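Local atomic coordinates of Lmo1340 protein (Listeria monocytogenes, PDB entry 4NLM), a protein that is of uncharacterised function but folds as a YqgU-like six-bladed beta propeller and is probably a surface-exposed lipoprotein in the bacterium. Residues Val51-Lys56 and Leu74-Glu79; Ser58-Thr63 and Thr69-Leu74; Pro83-Lys88 and Gly124-Ser129; Gln324-Tyr329 and Asp333-Gly338. All blocks are in the same frame, centred on the assembly; numbering follows the deposited sequence.

Contact 1: residues Val51-Lys56 and Leu74-Glu79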
loop_
_atom_site.group_PDB
_atom_site.type_symbol
_atom_site.label_atom_id
_atom_site.label_comp_id
_atom_site.label_asym_id
_atom_site.label_seq_id
_atom_site.Cartn_x
_atom_site.Cartn_y
_atom_site.Cartn_z
ATOM N N VAL A 51 2.458 -3.387 -10.481
ATOM C CA VAL A 51 2.805 -2.727 -9.231
ATOM C C VAL A 51 1.645 -1.834 -8.738
ATOM O O VAL A 51 1.383 -1.739 -7.552
ATOM C CB VAL A 51 4.066 -1.877 -9.440
ATOM C CG1 VAL A 51 4.394 -1.032 -8.198
ATOM C CG2 VAL A 51 5.235 -2.768 -9.812
ATOM N N GLY A 52 0.961 -1.197 -9.670
ATOM C CA GLY A 52 -0.127 -0.270 -9.351
ATOM C C GLY A 52 -0.531 0.543 -10.544
ATOM O O GLY A 52 -0.090 0.306 -11.643
ATOM N N TRP A 53 -1.390 1.544 -10.298
ATOM C CA TRP A 53 -1.862 2.429 -11.332
ATOM C C TRP A 53 -0.843 3.528 -11.634
ATOM O O TRP A 53 -0.194 4.058 -10.736
ATOM C CB TRP A 53 -3.141 3.147 -10.887
ATOM C CG TRP A 53 -4.297 2.207 -10.684
ATOM C CD1 TRP A 53 -4.793 1.782 -9.496
ATOM C CD2 TRP A 53 -5.126 1.671 -11.687
ATOM N NE1 TRP A 53 -5.885 0.984 -9.693
ATOM C CE2 TRP A 53 -6.088 0.864 -11.039
ATOM C CE3 TRP A 53 -5.147 1.755 -13.073
ATOM C CZ2 TRP A 53 -7.076 0.179 -11.739
ATOM C CZ3 TRP A 53 -6.082 1.049 -13.759
ATOM C CH2 TRP A 53 -7.050 0.272 -13.091
ATOM N N LEU A 54 -0.757 3.877 -12.911
ATOM C CA LEU A 54 -0.027 5.085 -13.340
ATOM C C LEU A 54 -0.939 6.204 -13.804
ATOM O O LEU A 54 -0.529 7.373 -13.789
ATOM C CB LEU A 54 0.973 4.747 -14.440
ATOM C CG LEU A 54 2.112 3.817 -14.032
ATOM C CD1 LEU A 54 2.980 3.515 -15.229
ATOM C CD2 LEU A 54 2.920 4.401 -12.904
ATOM N N SER A 55 -2.162 5.853 -14.208
ATOM C CA SER A 55 -3.155 6.817 -14.676
ATOM C C SER A 55 -4.486 6.092 -14.654
ATOM O O SER A 55 -4.535 4.915 -14.357
ATOM C CB SER A 55 -2.845 7.261 -16.098
ATOM O OG SER A 55 -3.164 6.296 -17.077
ATOM N N LYS A 56 -5.560 6.766 -15.057
ATOM C CA LYS A 56 -6.864 6.116 -15.044
ATOM C C LYS A 56 -6.925 4.936 -16.007
ATOM O O LYS A 56 -7.782 4.070 -15.860
ATOM C CB LYS A 56 -8.014 7.077 -15.328
ATOM C CG LYS A 56 -7.993 7.667 -16.695
ATOM C CD LYS A 56 -9.169 8.605 -16.890
ATOM C CE LYS A 56 -9.107 9.269 -18.241
ATOM N NZ LYS A 56 -10.300 10.129 -18.477
ATOM N N LEU A 74 1.576 0.033 -19.116
ATOM C CA LEU A 74 0.669 -0.809 -19.893
ATOM C C LEU A 74 -0.711 -0.178 -19.903
ATOM O O LEU A 74 -1.274 0.054 -18.853
ATOM C CB LEU A 74 0.581 -2.191 -19.269
ATOM C CG LEU A 74 -0.521 -3.092 -19.857
ATOM C CD1 LEU A 74 -0.248 -3.458 -21.304
ATOM C CD2 LEU A 74 -0.680 -4.331 -19.011
ATOM N N ASN A 75 -1.223 0.106 -21.096
ATOM C CA ASN A 75 -2.573 0.661 -21.214
ATOM C C ASN A 75 -3.578 -0.480 -21.031
ATOM O O ASN A 75 -3.421 -1.523 -21.651
ATOM C CB ASN A 75 -2.739 1.316 -22.591
ATOM C CG ASN A 75 -4.067 2.010 -22.756
ATOM O OD1 ASN A 75 -5.119 1.377 -22.868
ATOM N ND2 ASN A 75 -4.034 3.323 -22.755
ATOM N N ILE A 76 -4.580 -0.277 -20.184
ATOM C CA ILE A 76 -5.527 -1.340 -19.838
ATOM C C ILE A 76 -6.596 -1.612 -20.879
ATOM O O ILE A 76 -7.296 -2.623 -20.774
ATOM C CB ILE A 76 -6.208 -1.073 -18.486
ATOM C CG1 ILE A 76 -7.230 0.070 -18.595
ATOM C CG2 ILE A 76 -5.192 -0.793 -17.384
ATOM C CD1 ILE A 76 -7.928 0.406 -17.289
ATOM N N TYR A 77 -6.708 -0.722 -21.862
ATOM C CA TYR A 77 -7.731 -0.856 -22.900
ATOM C C TYR A 77 -7.203 -1.273 -24.263
ATOM O O TYR A 77 -7.891 -1.984 -24.990
ATOM C CB TYR A 77 -8.509 0.463 -23.077
ATOM C CG TYR A 77 -9.258 0.913 -21.848
ATOM C CD1 TYR A 77 -10.247 0.109 -21.288
ATOM C CD2 TYR A 77 -8.991 2.132 -21.242
ATOM C CE1 TYR A 77 -10.941 0.508 -20.164
ATOM C CE2 TYR A 77 -9.691 2.542 -20.118
ATOM C CZ TYR A 77 -10.656 1.723 -19.583
ATOM O OH TYR A 77 -11.353 2.120 -18.463
ATOM N N ASN A 78 -5.993 -0.863 -24.610
ATOM C CA ASN A 78 -5.495 -1.137 -25.947
ATOM C C ASN A 78 -4.181 -1.918 -26.020
ATOM O O ASN A 78 -3.619 -2.081 -27.102
ATOM C CB ASN A 78 -5.448 0.182 -26.733
ATOM C CG ASN A 78 -4.442 1.158 -26.158
ATOM O OD1 ASN A 78 -3.441 0.747 -25.599
ATOM N ND2 ASN A 78 -4.712 2.458 -26.291
ATOM N N GLU A 79 -3.677 -2.344 -24.859
ATOM C CA GLU A 79 -2.492 -3.212 -24.752
ATOM C C GLU A 79 -1.190 -2.543 -25.122
ATOM O O GLU A 79 -0.172 -3.212 -25.193
ATOM C CB GLU A 79 -2.671 -4.491 -25.585
ATOM C CG GLU A 79 -3.967 -5.247 -25.309
ATOM C CD GLU A 79 -4.175 -6.407 -26.271
ATOM O OE1 GLU A 79 -3.193 -6.917 -26.848
ATOM O OE2 GLU A 79 -5.335 -6.808 -26.471
HETATM O O HOH W 1 -10.346 4.125 -16.999
#

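Contact 2: residues Ser58-Thr63 and Thr69-Leu74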
loop_
_atom_site.group_PDB
_atom_site.type_symbol
_atom_site.label_atom_id
_atom_site.label_comp_id
_atom_site.label_asym_id
_atom_site.label_seq_id
_atom_site.Cartn_x
_atom_site.Cartn_y
_atom_site.Cartn_z
ATOM N N SER A 58 -3.910 3.161 -17.176
ATOM C CA SER A 58 -2.644 2.452 -17.336
ATOM C C SER A 58 -2.049 2.055 -16.015
ATOM O O SER A 58 -2.342 2.671 -14.984
ATOM C CB SER A 58 -1.658 3.264 -18.148
ATOM O OG SER A 58 -1.258 4.404 -17.410
ATOM N N VAL A 59 -1.200 1.018 -16.082
ATOM C CA VAL A 59 -0.590 0.441 -14.913
ATOM C C VAL A 59 0.914 0.294 -15.134
ATOM O O VAL A 59 1.389 0.343 -16.260
ATOM C CB VAL A 59 -1.193 -0.932 -14.560
ATOM C CG1 VAL A 59 -2.673 -0.753 -14.280
ATOM C CG2 VAL A 59 -0.903 -1.986 -15.636
ATOM N N LEU A 60 1.622 0.137 -14.018
ATOM C CA LEU A 60 3.043 -0.186 -14.024
ATOM C C LEU A 60 3.233 -1.716 -14.000
ATOM O O LEU A 60 2.846 -2.334 -13.052
ATOM C CB LEU A 60 3.738 0.474 -12.826
ATOM C CG LEU A 60 5.233 0.217 -12.692
ATOM C CD1 LEU A 60 5.973 0.689 -13.907
ATOM C CD2 LEU A 60 5.776 0.844 -11.426
ATOM N N LEU A 61 3.788 -2.203 -15.090
ATOM C CA LEU A 61 4.022 -3.635 -15.315
ATOM C C LEU A 61 5.475 -3.979 -15.121
ATOM O O LEU A 61 6.351 -3.370 -15.710
ATOM C CB LEU A 61 3.607 -3.961 -16.751
ATOM C CG LEU A 61 3.865 -5.368 -17.221
ATOM C CD1 LEU A 61 3.125 -6.434 -16.412
ATOM C CD2 LEU A 61 3.564 -5.526 -18.706
ATOM N N GLN A 62 5.716 -5.011 -14.316
ATOM C CA GLN A 62 7.059 -5.536 -14.032
ATOM C C GLN A 62 7.169 -6.967 -14.552
ATOM O O GLN A 62 6.386 -7.842 -14.187
ATOM C CB GLN A 62 7.304 -5.498 -12.538
ATOM C CG GLN A 62 8.716 -5.932 -12.131
ATOM C CD GLN A 62 8.869 -6.007 -10.645
ATOM O OE1 GLN A 62 8.197 -5.282 -9.908
ATOM N NE2 GLN A 62 9.798 -6.836 -10.186
ATOM N N THR A 63 8.155 -7.163 -15.419
ATOM C CA THR A 63 8.451 -8.482 -15.995
ATOM C C THR A 63 9.965 -8.683 -15.897
ATOM O O THR A 63 10.721 -7.746 -15.618
ATOM C CB THR A 63 8.035 -8.557 -17.462
ATOM O OG1 THR A 63 8.699 -7.554 -18.238
ATOM C CG2 THR A 63 6.525 -8.421 -17.641
ATOM N N THR A 69 15.127 -7.051 -15.328
ATOM C CA THR A 69 13.781 -6.672 -14.939
ATOM C C THR A 69 13.412 -5.456 -15.750
ATOM O O THR A 69 14.165 -4.466 -15.800
ATOM C CB THR A 69 13.684 -6.379 -13.441
ATOM O OG1 THR A 69 13.945 -7.560 -12.686
ATOM C CG2 THR A 69 12.310 -5.882 -13.078
ATOM N N TYR A 70 12.228 -5.525 -16.346
ATOM C CA TYR A 70 11.675 -4.454 -17.138
ATOM C C TYR A 70 10.459 -3.829 -16.478
ATOM O O TYR A 70 9.579 -4.525 -15.989
ATOM C CB TYR A 70 11.266 -4.949 -18.536
ATOM C CG TYR A 70 12.421 -5.479 -19.343
ATOM C CD1 TYR A 70 12.784 -6.814 -19.283
ATOM C CD2 TYR A 70 13.149 -4.652 -20.168
ATOM C CE1 TYR A 70 13.841 -7.308 -20.015
ATOM C CE2 TYR A 70 14.232 -5.142 -20.895
ATOM C CZ TYR A 70 14.559 -6.471 -20.821
ATOM O OH TYR A 70 15.639 -6.951 -21.540
ATOM N N PHE A 71 10.413 -2.498 -16.489
ATOM C CA PHE A 71 9.262 -1.724 -16.024
ATOM C C PHE A 71 8.669 -1.014 -17.225
ATOM O O PHE A 71 9.371 -0.328 -17.959
ATOM C CB PHE A 71 9.664 -0.732 -14.923
ATOM C CG PHE A 71 10.098 -1.419 -13.679
ATOM C CD1 PHE A 71 9.166 -1.870 -12.783
ATOM C CD2 PHE A 71 11.431 -1.633 -13.408
ATOM C CE1 PHE A 71 9.529 -2.519 -11.645
ATOM C CE2 PHE A 71 11.813 -2.302 -12.261
ATOM C CZ PHE A 71 10.866 -2.751 -11.380
ATOM N N GLU A 72 7.369 -1.219 -17.414
ATOM C CA GLU A 72 6.638 -0.637 -18.524
ATOM C C GLU A 72 5.322 -0.021 -18.062
ATOM O O GLU A 72 4.728 -0.474 -17.078
ATOM C CB GLU A 72 6.298 -1.734 -19.562
ATOM C CG GLU A 72 7.491 -2.368 -20.262
ATOM C CD GLU A 72 7.116 -3.593 -21.066
ATOM O OE1 GLU A 72 6.552 -4.509 -20.465
ATOM O OE2 GLU A 72 7.411 -3.630 -22.274
ATOM N N GLU A 73 4.869 0.985 -18.819
ATOM C CA GLU A 73 3.494 1.456 -18.667
ATOM C C GLU A 73 2.650 0.626 -19.625
ATOM O O GLU A 73 2.970 0.551 -20.789
ATOM C CB GLU A 73 3.389 2.934 -18.968
ATOM C CG GLU A 73 1.963 3.478 -18.836
ATOM C CD GLU A 73 1.906 4.966 -18.884
ATOM O OE1 GLU A 73 2.863 5.538 -19.420
ATOM O OE2 GLU A 73 0.894 5.546 -18.424
ATOM N N LEU A 74 1.576 0.033 -19.116
ATOM C CA LEU A 74 0.669 -0.809 -19.893
ATOM C C LEU A 74 -0.711 -0.178 -19.903
ATOM O O LEU A 74 -1.274 0.054 -18.853
ATOM C CB LEU A 74 0.581 -2.191 -19.269
ATOM C CG LEU A 74 -0.521 -3.092 -19.857
ATOM C CD1 LEU A 74 -0.248 -3.458 -21.304
ATOM C CD2 LEU A 74 -0.680 -4.331 -19.011
HETATM O O HOH W 2 11.735 -8.645 -11.372
HETATM O O HOH W 3 7.444 -5.170 -18.035
#

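Contact 3: residues Pro83-Lys88 and Gly124-Ser129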
loop_
_atom_site.group_PDB
_atom_site.type_symbol
_atom_site.label_atom_id
_atom_site.label_comp_id
_atom_site.label_asym_id
_atom_site.label_seq_id
_atom_site.Cartn_x
_atom_site.Cartn_y
_atom_site.Cartn_z
ATOM N N PRO A 83 8.209 1.472 -22.576
ATOM C CA PRO A 83 9.308 1.163 -21.670
ATOM C C PRO A 83 9.641 2.330 -20.772
ATOM O O PRO A 83 9.704 3.441 -21.255
ATOM C CB PRO A 83 10.477 0.878 -22.611
ATOM C CG PRO A 83 10.178 1.675 -23.826
ATOM C CD PRO A 83 8.678 1.742 -23.944
ATOM N N ILE A 84 9.848 2.075 -19.488
ATOM C CA ILE A 84 10.254 3.083 -18.547
ATOM C C ILE A 84 11.708 2.916 -18.108
ATOM O O ILE A 84 12.520 3.803 -18.266
ATOM C CB ILE A 84 9.343 3.079 -17.300
ATOM C CG1 ILE A 84 7.876 3.302 -17.715
ATOM C CG2 ILE A 84 9.775 4.177 -16.329
ATOM C CD1 ILE A 84 6.882 2.913 -16.649
ATOM N N PHE A 85 12.057 1.745 -17.587
ATOM C CA PHE A 85 13.372 1.487 -16.979
ATOM C C PHE A 85 13.624 0.008 -16.936
ATOM O O PHE A 85 12.683 -0.784 -16.855
ATOM C CB PHE A 85 13.367 2.066 -15.507
ATOM C CG PHE A 85 14.647 1.961 -14.753
ATOM C CD1 PHE A 85 15.553 2.997 -14.797
ATOM C CD2 PHE A 85 14.908 0.889 -13.917
ATOM C CE1 PHE A 85 16.741 2.941 -14.069
ATOM C CE2 PHE A 85 16.086 0.820 -13.187
ATOM C CZ PHE A 85 17.006 1.849 -13.272
ATOM N N ASN A 86 14.886 -0.370 -16.971
ATOM C CA ASN A 86 15.232 -1.767 -16.788
ATOM C C ASN A 86 16.512 -1.875 -15.950
ATOM O O ASN A 86 17.312 -0.934 -15.898
ATOM C CB ASN A 86 15.335 -2.504 -18.128
ATOM C CG ASN A 86 16.498 -2.041 -18.974
ATOM O OD1 ASN A 86 17.665 -2.388 -18.717
ATOM N ND2 ASN A 86 16.189 -1.336 -20.029
ATOM N N THR A 87 16.715 -3.041 -15.323
ATOM C CA THR A 87 17.872 -3.243 -14.471
ATOM C C THR A 87 18.169 -4.706 -14.280
ATOM O O THR A 87 17.271 -5.550 -14.330
ATOM C CB THR A 87 17.674 -2.603 -13.076
ATOM O OG1 THR A 87 18.856 -2.752 -12.292
ATOM C CG2 THR A 87 16.501 -3.183 -12.330
ATOM N N LYS A 88 19.447 -5.013 -14.052
ATOM C CA LYS A 88 19.854 -6.376 -13.704
ATOM C C LYS A 88 19.956 -6.559 -12.189
ATOM O O LYS A 88 20.228 -7.659 -11.707
ATOM C CB LYS A 88 21.186 -6.706 -14.357
ATOM C CG LYS A 88 21.063 -6.792 -15.864
ATOM C CD LYS A 88 22.333 -7.285 -16.515
ATOM C CE LYS A 88 22.083 -7.722 -17.949
ATOM N NZ LYS A 88 21.287 -8.982 -18.022
ATOM N N GLY A 124 12.091 7.795 -17.753
ATOM C CA GLY A 124 12.946 6.776 -17.144
ATOM C C GLY A 124 14.280 7.281 -16.617
ATOM O O GLY A 124 15.177 6.493 -16.307
ATOM N N SER A 125 14.430 8.593 -16.518
ATOM C CA SER A 125 15.666 9.184 -16.005
ATOM C C SER A 125 15.743 9.060 -14.495
ATOM O O SER A 125 14.732 8.980 -13.800
ATOM C CB SER A 125 15.780 10.655 -16.414
ATOM O OG SER A 125 14.734 11.435 -15.843
ATOM N N THR A 126 16.970 9.041 -13.996
ATOM C CA THR A 126 17.198 8.958 -12.566
ATOM C C THR A 126 17.159 10.384 -11.976
ATOM O O THR A 126 17.995 11.232 -12.289
ATOM C CB THR A 126 18.511 8.206 -12.257
ATOM O OG1 THR A 126 18.434 6.857 -12.760
ATOM C CG2 THR A 126 18.782 8.188 -10.758
ATOM N N VAL A 127 16.177 10.637 -11.115
ATOM C CA VAL A 127 15.996 11.935 -10.453
ATOM C C VAL A 127 16.925 12.070 -9.248
ATOM O O VAL A 127 17.445 13.140 -8.969
ATOM C CB VAL A 127 14.519 12.068 -9.963
ATOM C CG1 VAL A 127 14.324 13.338 -9.152
ATOM C CG2 VAL A 127 13.573 11.984 -11.150
ATOM N N ALA A 128 17.141 10.975 -8.530
ATOM C CA ALA A 128 17.965 10.990 -7.323
ATOM C C ALA A 128 18.347 9.562 -6.971
ATOM O O ALA A 128 17.667 8.619 -7.361
ATOM C CB ALA A 128 17.206 11.632 -6.168
ATOM N N SER A 129 19.413 9.422 -6.203
ATOM C CA SER A 129 19.864 8.125 -5.805
ATOM C C SER A 129 20.694 8.196 -4.529
ATOM O O SER A 129 21.385 9.177 -4.295
ATOM C CB SER A 129 20.727 7.559 -6.940
ATOM O OG SER A 129 21.124 6.231 -6.726
HETATM O O HOH W 4 15.409 4.383 -18.356
#

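Contact 4: residues Gln324-Tyr329 and Asp333-Gly338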
loop_
_atom_site.group_PDB
_atom_site.type_symbol
_atom_site.label_atom_id
_atom_site.label_comp_id
_atom_site.label_asym_id
_atom_site.label_seq_id
_atom_site.Cartn_x
_atom_site.Cartn_y
_atom_site.Cartn_z
ATOM N N GLN A 324 -7.998 -10.724 -1.185
ATOM C CA GLN A 324 -6.670 -10.542 -1.760
ATOM C C GLN A 324 -6.462 -9.034 -1.881
ATOM O O GLN A 324 -7.421 -8.273 -1.770
ATOM C CB GLN A 324 -6.544 -11.221 -3.121
ATOM C CG GLN A 324 -6.880 -12.710 -3.067
ATOM C CD GLN A 324 -6.675 -13.427 -4.373
ATOM O OE1 GLN A 324 -6.259 -12.843 -5.357
ATOM N NE2 GLN A 324 -6.936 -14.720 -4.366
ATOM N N PRO A 325 -5.235 -8.579 -2.114
ATOM C CA PRO A 325 -5.016 -7.130 -2.182
ATOM C C PRO A 325 -5.862 -6.443 -3.240
ATOM O O PRO A 325 -6.147 -6.989 -4.305
ATOM C CB PRO A 325 -3.516 -7.050 -2.489
ATOM C CG PRO A 325 -2.929 -8.261 -1.845
ATOM C CD PRO A 325 -3.957 -9.311 -2.142
ATOM N N ILE A 326 -6.175 -5.180 -2.933
ATOM C CA ILE A 326 -6.964 -4.286 -3.797
ATOM C C ILE A 326 -6.371 -2.883 -3.779
ATOM O O ILE A 326 -5.893 -2.449 -2.766
ATOM C CB ILE A 326 -8.445 -4.255 -3.429
ATOM C CG1 ILE A 326 -8.648 -4.104 -1.911
ATOM C CG2 ILE A 326 -9.155 -5.482 -3.990
ATOM C CD1 ILE A 326 -10.108 -3.853 -1.506
ATOM N N LEU A 327 -6.439 -2.226 -4.928
ATOM C CA LEU A 327 -5.894 -0.850 -5.033
ATOM C C LEU A 327 -6.698 -0.094 -6.075
ATOM O O LEU A 327 -6.723 -0.427 -7.265
ATOM C CB LEU A 327 -4.429 -0.912 -5.455
ATOM C CG LEU A 327 -3.788 0.470 -5.620
ATOM C CD1 LEU A 327 -3.715 1.244 -4.324
ATOM C CD2 LEU A 327 -2.400 0.290 -6.219
ATOM N N SER A 328 -7.266 1.029 -5.647
ATOM C CA SER A 328 -7.977 1.907 -6.546
ATOM C C SER A 328 -7.076 3.007 -7.075
ATOM O O SER A 328 -5.948 3.181 -6.653
ATOM C CB SER A 328 -9.199 2.520 -5.858
ATOM O OG SER A 328 -8.829 3.470 -4.883
ATOM N N TYR A 329 -7.631 3.726 -8.041
ATOM C CA TYR A 329 -6.994 4.902 -8.620
ATOM C C TYR A 329 -7.648 6.170 -8.042
ATOM O O TYR A 329 -8.647 6.090 -7.346
ATOM C CB TYR A 329 -7.046 4.843 -10.158
ATOM C CG TYR A 329 -6.361 6.027 -10.813
ATOM C CD1 TYR A 329 -4.980 6.197 -10.679
ATOM C CD2 TYR A 329 -7.084 6.989 -11.510
ATOM C CE1 TYR A 329 -4.350 7.292 -11.230
ATOM C CE2 TYR A 329 -6.468 8.092 -12.046
ATOM C CZ TYR A 329 -5.097 8.236 -11.914
ATOM O OH TYR A 329 -4.480 9.346 -12.458
ATOM N N ASP A 333 -13.865 4.068 -11.140
ATOM C CA ASP A 333 -14.313 2.911 -10.357
ATOM C C ASP A 333 -13.535 1.646 -10.538
ATOM O O ASP A 333 -13.966 0.596 -10.058
ATOM C CB ASP A 333 -15.794 2.680 -10.637
ATOM C CG ASP A 333 -16.611 3.901 -10.293
ATOM O OD1 ASP A 333 -16.434 4.460 -9.175
ATOM O OD2 ASP A 333 -17.382 4.311 -11.160
ATOM N N LEU A 334 -12.397 1.718 -11.193
ATOM C CA LEU A 334 -11.611 0.516 -11.419
ATOM C C LEU A 334 -10.651 0.260 -10.261
ATOM O O LEU A 334 -9.982 1.162 -9.769
ATOM C CB LEU A 334 -10.859 0.610 -12.727
ATOM C CG LEU A 334 -11.680 0.846 -13.968
ATOM C CD1 LEU A 334 -10.785 0.857 -15.184
ATOM C CD2 LEU A 334 -12.778 -0.199 -14.123
ATOM N N VAL A 335 -10.522 -1.029 -9.919
ATOM C CA VAL A 335 -9.720 -1.429 -8.764
ATOM C C VAL A 335 -8.897 -2.648 -9.158
ATOM O O VAL A 335 -9.434 -3.649 -9.658
ATOM C CB VAL A 335 -10.650 -1.771 -7.592
ATOM C CG1 VAL A 335 -9.898 -2.378 -6.419
ATOM C CG2 VAL A 335 -11.452 -0.556 -7.164
ATOM N N LEU A 336 -7.586 -2.556 -8.984
ATOM C CA LEU A 336 -6.713 -3.726 -9.198
ATOM C C LEU A 336 -6.970 -4.698 -8.080
ATOM O O LEU A 336 -7.145 -4.329 -6.934
ATOM C CB LEU A 336 -5.256 -3.302 -9.230
ATOM C CG LEU A 336 -4.843 -2.474 -10.459
ATOM C CD1 LEU A 336 -3.514 -1.780 -10.207
ATOM C CD2 LEU A 336 -4.774 -3.361 -11.694
ATOM N N TYR A 337 -6.904 -5.988 -8.428
ATOM C CA TYR A 337 -7.197 -7.059 -7.496
ATOM C C TYR A 337 -6.219 -8.213 -7.665
ATOM O O TYR A 337 -5.935 -8.609 -8.789
ATOM C CB TYR A 337 -8.627 -7.590 -7.744
ATOM C CG TYR A 337 -9.020 -8.828 -6.959
ATOM C CD1 TYR A 337 -9.159 -8.787 -5.603
ATOM C CD2 TYR A 337 -9.234 -10.052 -7.595
ATOM C CE1 TYR A 337 -9.517 -9.888 -4.871
ATOM C CE2 TYR A 337 -9.590 -11.190 -6.887
ATOM C CZ TYR A 337 -9.726 -11.116 -5.523
ATOM O OH TYR A 337 -10.057 -12.281 -4.838
ATOM N N GLY A 338 -5.772 -8.744 -6.533
ATOM C CA GLY A 338 -4.942 -9.969 -6.513
ATOM C C GLY A 338 -3.581 -9.716 -5.947
ATOM O O GLY A 338 -3.091 -8.568 -5.940
HETATM O O HOH W 5 -10.480 3.620 -8.784
#

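Contact 1: residues Val51-Lys56 and Leu74-Glu79
W53 and I76 make the close-packed half of this contact. The methyl CD1 of I76 sits at the rim of the indole, near the ring plane and 4.0 Å from CZ3 of W53, while CG2 of I76 comes to 4.2 Å from the same carbon. With CG1 of I76 lodged between its backbone N and carbonyl carbon (chi1 73°), CG2 lies anti to the carbonyl carbon and both branches reach the benzo end of the indole. The opposite end of the tryptophan is held from another sheet, since NE1 of W53 gives its hydrogen to the carbonyl O of L327. In this six-bladed beta propeller the indole is where two blades meet: W53, on strand 47-55, packs on L334 and L336 of strand 334-337, and L334 also touches I76. Toward solvent the packing gives way to water. One water donates to O of K56 at 2.8 Å and is hydrogen-bonded to OH of Y77 at 2.7 Å, lying in the plane of the tyrosine ring, and CG1 of I76 covers one face of that ring. The turn carrying Y77 is shaped by N75, whose OD1 accepts from N of Y77 at 2.8 Å, an Asx turn, and from N of N78 at 3.0 Å, which extends it to an Asx motif, the donors coming from opposite faces of the amide plane.

Contact 2: residues Ser58-Thr63 and Thr69-Leu74
L61 and E72 face each other as a hydrogen-bonded pair in the antiparallel beta hairpin of strands 58-65 and 68-75, the two central strands of a four-stranded propeller blade. Their side chains lie alongside one another and point the same way, so that CD2 of L61 touches OE1 of E72 at 3.6 Å. V59 and L74, on the same face, repeat this parallel arrangement, with CG2 of V59 3.9 Å from CB of L74; beyond them L355 and I356 of strand 352-357 close over this face. On the other face Q62 runs alongside F71. The extended glutamine, its CG anti to the backbone N (chi1 -176°), brings CG and OE1 each to 3.5 Å from CE1 of F71, with the amide and ring planes 50° apart. L60 instead slants across F71 and meets its CB through CD1. Six backbone bonds join V59, L61 and T63 to L74, E72 and Y70; the straightest runs from N of L61 to O of E72 (N-H...O 174°). A water bridges NE2 of Q62 and OG1 of T69, so the amide stays hydrated at one end of the ladder. At the other end E73, whose OE1 forms a salt bridge with R82, takes the hydroxyl hydrogen of S58: OG lies 2.6 Å from OE2 of E73, on the anti lone pair of that oxygen.

Contact 3: residues Pro83-Lys88 and Gly124-Ser129
G124 meets strand 81-87 through its main chain, CA on I84 and O on F85. Its CA lies 3.2 Å from O of I84, a CA-H...O contact with an angle of 139° at the hydrogen. The positive phi of 73° favours glycine, and so close an approach of CA to that carbonyl oxygen goes with a residue that carries no side chain. The carbonyl of G124 then turns to F85, coming to the edge of the phenyl ring in its plane, 3.8 Å from CD1. F85 reaches this position with CG anti to its backbone N (chi1 -177°). A water links the two main chains, donating to O of I84 at 2.9 Å and to O of G124 at 3.0 Å. Further on, T126 is a peripheral neighbour, its OG1 standing 4.5 Å from CE1 of F85. The same ring also packs on I119 and L105 of the sheet to which strand 126-132 belongs. I84 and F85 together face F71 as a classic beta bulge on an edge strand, and the contact joins two successive blades of the beta propeller.

Contact 4: residues Gln324-Tyr329 and Asp333-Gly338
Q324 lays its amide almost parallel to the ring of Y337, the planes 9° apart, at the start of a beta hairpin formed by strands 326-328 and 334-337 in a propeller blade. The CD of Q324 comes to 3.6 Å from OH of Y337, and both groups are tethered to D322: NE2 of Q324 bonds its OD2, while the hydroxyl of Y337 bonds its carbonyl O. Next, P325 offers its O to N of G338 at 2.9 Å, a bond in the carbonyl plane. I326 has CG1 between its backbone N and carbonyl carbon (chi1 46°), which leaves CG2 to meet the edge of the Y337 ring, in plane and 3.7 Å from CD1. CB of I326 also leans on CG1 of V335. L327 makes the paired backbone bonds with L336, N to O at 3.0 Å and O from N at 2.9 Å. S328 turns its OG to D276 and N278, its CB resting against V335. At Y329 the two strands part and a water takes over, accepting from N of Y329 at 2.9 Å and lying 2.7 Å from O of L334, to which it probably donates.

In the fold
Contacts 1 and 2 are the buried ones, and contacts 3 and 4 only partly so. Contacts 2 and 4 are hairpins within a blade, built on main-chain ladders, whereas contacts 1 and 3 have no direct hydrogen bond across and rely on small apolar or CH...O touches and one bridging water each. Contacts 1 to 3 share one four-stranded sheet: contact 2 occupies its middle strands, contact 1 shares L74 with it, and contact 3 reaches out from edge strand 81-87 to the next blade. Contact 1 is joined to contact 4 by W53. Contacts 3 and 4 do not touch, their nearest atoms about 13 Å apart.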